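Side-chain contact in biofilm-associated surface protein (Staphylococcus aureus, PDB 7C7U), which is a calcium-binding, cell wall-anchored surface protein that takes part in biofilm formation, probably as a switch that modulates its own functional amyloid assembly: residues N308-L312 / I313-N317. Residues are numbered along the deposited sequence; the frame is centred on the assembly and turned at random.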
loop_
_atom_site.group_PDB
_atom_site.type_symbol
_atom_site.label_atom_id
_atom_site.label_comp_id
_atom_site.label_asym_id
_atom_site.label_seq_id
_atom_site.Cartn_x
_atom_site.Cartn_y
_atom_site.Cartn_z
ATOM N N ASN A 308 27.730 9.285 27.910
ATOM C CA ASN A 308 28.364 9.726 26.667
ATOM C C ASN A 308 27.399 9.409 25.527
ATOM O O ASN A 308 27.412 8.297 24.995
ATOM C CB ASN A 308 29.717 9.054 26.459
ATOM C CG ASN A 308 30.491 9.673 25.321
ATOM O OD1 ASN A 308 29.898 10.238 24.408
ATOM N ND2 ASN A 308 31.819 9.579 25.366
ATOM N N LEU A 309 26.609 10.411 25.121
ATOM C CA LEU A 309 25.557 10.201 24.131
ATOM C C LEU A 309 26.090 9.677 22.801
ATOM O O LEU A 309 25.325 9.086 22.018
ATOM C CB LEU A 309 24.783 11.508 23.926
ATOM C CG LEU A 309 23.397 11.450 23.283
ATOM C CD1 LEU A 309 22.478 10.488 24.030
ATOM C CD2 LEU A 309 22.777 12.834 23.192
ATOM N N ASN A 310 27.383 9.851 22.528
ATOM C CA ASN A 310 27.976 9.248 21.331
ATOM C C ASN A 310 27.776 7.737 21.270
ATOM O O ASN A 310 27.861 7.154 20.179
ATOM C CB ASN A 310 29.475 9.552 21.265
ATOM C CG ASN A 310 29.764 10.997 20.922
ATOM O OD1 ASN A 310 29.378 11.468 19.857
ATOM N ND2 ASN A 310 30.484 11.689 21.795
ATOM N N LYS A 311 27.535 7.082 22.405
ATOM C CA LYS A 311 27.293 5.643 22.363
ATOM C C LYS A 311 25.902 5.299 21.840
ATOM O O LYS A 311 25.673 4.156 21.416
ATOM C CB LYS A 311 27.494 5.022 23.752
ATOM C CG LYS A 311 28.913 5.192 24.301
ATOM C CD LYS A 311 29.243 4.294 25.476
ATOM C CE LYS A 311 28.979 4.907 26.805
ATOM N NZ LYS A 311 29.471 4.020 27.907
ATOM N N LEU A 312 24.969 6.250 21.870
ATOM C CA LEU A 312 23.583 6.002 21.482
ATOM C C LEU A 312 23.204 6.595 20.141
ATOM O O LEU A 312 22.325 6.050 19.462
ATOM C CB LEU A 312 22.624 6.547 22.541
ATOM C CG LEU A 312 22.784 5.859 23.889
ATOM C CD1 LEU A 312 21.789 6.416 24.888
ATOM C CD2 LEU A 312 22.613 4.354 23.715
ATOM N N ILE A 313 23.858 7.682 19.743
ATOM C CA ILE A 313 23.549 8.405 18.521
ATOM C C ILE A 313 24.839 8.599 17.744
ATOM O O ILE A 313 25.840 9.070 18.302
ATOM C CB ILE A 313 22.883 9.764 18.821
ATOM C CG1 ILE A 313 21.478 9.557 19.398
ATOM C CG2 ILE A 313 22.846 10.644 17.560
ATOM C CD1 ILE A 313 20.877 10.821 19.967
ATOM N N GLU A 314 24.810 8.258 16.459
ATOM C CA GLU A 314 25.915 8.511 15.543
ATOM C C GLU A 314 25.814 9.961 15.061
ATOM O O GLU A 314 25.057 10.283 14.138
ATOM C CB GLU A 314 25.890 7.522 14.378
ATOM C CG GLU A 314 26.939 7.837 13.316
ATOM C CD GLU A 314 28.363 7.858 13.883
ATOM O OE1 GLU A 314 28.996 6.779 13.944
ATOM O OE2 GLU A 314 28.844 8.938 14.307
ATOM N N PHE A 315 26.590 10.847 15.680
ATOM C CA PHE A 315 26.553 12.248 15.293
ATOM C C PHE A 315 27.448 12.570 14.104
ATOM O O PHE A 315 27.522 13.750 13.729
ATOM C CB PHE A 315 26.970 13.137 16.464
ATOM C CG PHE A 315 25.908 13.329 17.499
ATOM C CD1 PHE A 315 24.857 14.206 17.277
ATOM C CD2 PHE A 315 25.982 12.662 18.713
ATOM C CE1 PHE A 315 23.882 14.414 18.251
ATOM C CE2 PHE A 315 25.016 12.862 19.690
ATOM C CZ PHE A 315 23.961 13.743 19.460
ATOM N N ASN A 316 28.120 11.570 13.517
ATOM C CA ASN A 316 29.113 11.788 12.458
ATOM C C ASN A 316 30.067 12.926 12.841
ATOM O O ASN A 316 30.226 13.910 12.122
ATOM C CB ASN A 316 28.426 12.065 11.117
ATOM C CG ASN A 316 27.376 11.023 10.773
ATOM O OD1 ASN A 316 27.644 9.829 10.810
ATOM N ND2 ASN A 316 26.178 11.474 10.437
ATOM N N ASN A 317 30.685 12.790 14.006
ATOM C CA ASN A 317 31.520 13.857 14.554
ATOM C C ASN A 317 32.616 14.302 13.588
ATOM O O ASN A 317 33.367 13.484 13.040
ATOM C CB ASN A 317 32.126 13.410 15.883
ATOM C CG ASN A 317 31.091 13.322 16.985
ATOM O OD1 ASN A 317 30.077 14.033 16.958
ATOM N ND2 ASN A 317 31.331 12.447 17.962
HETATM O O HOH W 1 28.581 10.033 17.626
HETATM O O HOH W 2 28.967 7.786 17.546
#
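In the loop leading from strand 301-305 to strand 323-331, a short 3-10 turn at 309-311 is tied to the irregular chain that follows it, with Asn-310 reaching across to Asn-317. ND2 of Asn-317 gives a hydrogen bond to OD1 of Asn-310 at 2.9 Å; the amide planes stand 89° apart, and the donor lies well above the acceptor's carbonyl plane, not on a lone pair. The same OD1 accepts a hydrogen bond from a water 2.8 Å away, which also donates to Ile-313 O and accepts from Phe-315 N. Asn-310 is itself held from behind: Asn-308 OD1 accepts the backbone N-H of Asn-310 in an Asx turn and, 3.0 Å away, its ND2. The second torsion, chi2 -61°, turns OD1 toward Asn-317, while ND2 serves Asn-308 and Tyr-243 O. Tyr-243 N donates to Asn-317 OD1.

Ile-313 CG2 sits 3.6 Å above the Phe-315 ring, over its centre, while Leu-309 CD2 meets the ring edge at CZ, 4.0 Å off, and Asn-310 OD1 lies 3.8 Å from CD2 at that edge. Ile-313 N closes the turn onto Leu-309 O, which also accepts Leu-312 N. Val-323 of strand 323-331 and Leu-368 of strand 359-369 pack on Phe-315, and the Tyr-243 ring stacks with it. These partners settle which end of the Asn-310 amide is oxygen, and probably limit its rotation, although the Asn-317 bond is off-line.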